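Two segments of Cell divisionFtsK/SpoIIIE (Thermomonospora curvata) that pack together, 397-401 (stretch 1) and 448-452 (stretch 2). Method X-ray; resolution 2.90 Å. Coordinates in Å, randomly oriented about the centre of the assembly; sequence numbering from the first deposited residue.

Stretch 1, residues 397-401: YASLR
Stretch 2, residues 448-452: RSLGV

Two short segments of one chain meet where a helix starts in stretch 1 and a helix runs out in stretch 2. Residues 397 to 399 are loop or turn; Leu400 and Arg401 open a helix that continues later in the chain. Stretch 2 carries a weakly bonded helix over about 448 to 450, kinked where the N of Arg448 and of Ser449 has no bond to the turn before. In register, Ser399 lies beside Ser449, CA to CA 4.1 Å, and Leu400 beside Leu450, CA to CA 5.4 Å. The contact is small, burying 191 Å² summed over both sides.

The polar link is one backbone hydrogen bond. Leu400 N donates to Ser449 O at 2.6 Å, with an angle of 148° at the hydrogen. An N-H in the first turn of a helix has no carbonyl of its own helix to bond, so it is free to take this one. Ser399 CA also approaches Ser449 O at 3.2 Å, a CA-H...O contact with 122° at the hydrogen. The same carbonyl therefore meets two successive residues.

The two serines pack closely, with Ser399 CB 3.9 Å from Ser449 CB. Both CA-to-CB bonds point sideways, and both chi1 angles are p (67° and 54°). Each OG also hydrogen-bonds a residue just beyond one of the two stretches. Ser399, at phi/psi -142/165, is the N-cap, and its side chain caps a backbone N just past the stretch. A small polar side chain suits this place. Ser449, at -78/-34, is the residue most covered by the other stretch; its small side chain lets the loop come close. Ala398, at -119/-30, adds its backbone: Ala398 O is 3.6 Å from Ser449 CB.

The apolar part centres on Leu400, which is buried and helical at -63/-37. Its CB points toward stretch 2. Chi1 is t (179°) and chi2 lies off the wells at 144°. Leu400 CD1 reaches 3.5 Å from Leu450 O and 3.7 Å from Gly451 CA, so the leucine packs on backbone. Leu450 (-80/-9; chi1 -86°, m; chi2 58°, p) is buried too, but its CB points away.

Gly451 leaves helical geometry at phi/psi 76/28. The positive phi favours glycine. So does the packing: an ideal CB here would point toward stretch 1 and clash with Leu400 CD1 at 2.2 Å.

Tyr397 (-69/175; chi1 m), Arg401 (-62/-44; chi1 to chi3 t), Arg448 (-63/-48; chi1 and chi2 t) and Val452 (-107/114; chi1 t) make no contact.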

# COMPACT_ATOMS: atom_id res chain seq x y z
N TYR A 397 -42.86 13.15 12.66
CA TYR A 397 -43.80 12.06 12.92
C TYR A 397 -43.32 11.17 14.06
O TYR A 397 -42.21 11.34 14.57
CB TYR A 397 -44.03 11.23 11.66
CG TYR A 397 -44.50 12.02 10.47
CD1 TYR A 397 -45.83 12.39 10.34
CD2 TYR A 397 -43.62 12.39 9.46
CE1 TYR A 397 -46.27 13.11 9.25
CE2 TYR A 397 -44.05 13.11 8.37
CZ TYR A 397 -45.37 13.47 8.26
OH TYR A 397 -45.81 14.19 7.17
N ALA A 398 -44.15 10.21 14.44
CA ALA A 398 -43.82 9.30 15.53
C ALA A 398 -43.77 7.86 15.05
O ALA A 398 -43.03 7.04 15.58
CB ALA A 398 -44.81 9.45 16.67
N SER A 399 -44.58 7.55 14.03
CA SER A 399 -44.64 6.19 13.51
C SER A 399 -44.79 6.18 11.99
O SER A 399 -45.12 7.20 11.38
CB SER A 399 -45.80 5.42 14.15
OG SER A 399 -47.05 5.96 13.75
N LEU A 400 -44.55 5.02 11.39
CA LEU A 400 -44.68 4.86 9.95
C LEU A 400 -46.13 5.07 9.52
O LEU A 400 -46.40 5.63 8.46
CB LEU A 400 -44.20 3.48 9.51
CG LEU A 400 -44.29 3.11 8.02
CD1 LEU A 400 -43.10 2.25 7.62
CD2 LEU A 400 -45.58 2.37 7.70
N ARG A 401 -47.06 4.63 10.36
CA ARG A 401 -48.48 4.75 10.06
C ARG A 401 -48.89 6.22 9.95
O ARG A 401 -49.62 6.60 9.03
CB ARG A 401 -49.33 4.06 11.12
CG ARG A 401 -50.82 4.17 10.88
CD ARG A 401 -51.63 3.74 12.09
NE ARG A 401 -53.03 4.10 11.94
CZ ARG A 401 -53.97 3.85 12.85
NH1 ARG A 401 -53.65 3.25 13.98
NH2 ARG A 401 -55.22 4.22 12.62
N ARG A 448 -42.41 -1.54 15.63
CA ARG A 448 -43.83 -1.23 15.50
C ARG A 448 -44.04 0.16 14.90
O ARG A 448 -44.82 0.33 13.96
CB ARG A 448 -44.52 -1.33 16.86
CG ARG A 448 -45.76 -0.45 17.00
CD ARG A 448 -46.16 -0.33 18.46
NE ARG A 448 -46.49 1.04 18.82
CZ ARG A 448 -46.59 1.47 20.07
NH1 ARG A 448 -46.40 0.64 21.08
NH2 ARG A 448 -46.89 2.74 20.32
N SER A 449 -43.33 1.15 15.44
CA SER A 449 -43.44 2.52 14.96
C SER A 449 -42.66 2.71 13.66
O SER A 449 -43.06 3.48 12.80
CB SER A 449 -42.94 3.49 16.02
OG SER A 449 -41.63 3.17 16.45
N LEU A 450 -41.54 2.00 13.53
CA LEU A 450 -40.68 2.15 12.36
C LEU A 450 -41.20 1.35 11.17
O LEU A 450 -40.70 1.49 10.06
CB LEU A 450 -39.25 1.70 12.70
CG LEU A 450 -38.30 2.73 13.32
CD1 LEU A 450 -38.84 3.29 14.63
CD2 LEU A 450 -36.93 2.11 13.54
N GLY A 451 -42.22 0.53 11.41
CA GLY A 451 -42.80 -0.28 10.35
C GLY A 451 -41.93 -1.47 10.00
O GLY A 451 -41.95 -1.95 8.87
N VAL A 452 -41.17 -1.95 10.97
CA VAL A 452 -40.31 -3.11 10.77
C VAL A 452 -40.88 -4.33 11.48
O VAL A 452 -40.96 -4.36 12.71
CB VAL A 452 -38.88 -2.85 11.27
CG1 VAL A 452 -38.06 -4.12 11.19
CG2 VAL A 452 -38.23 -1.75 10.46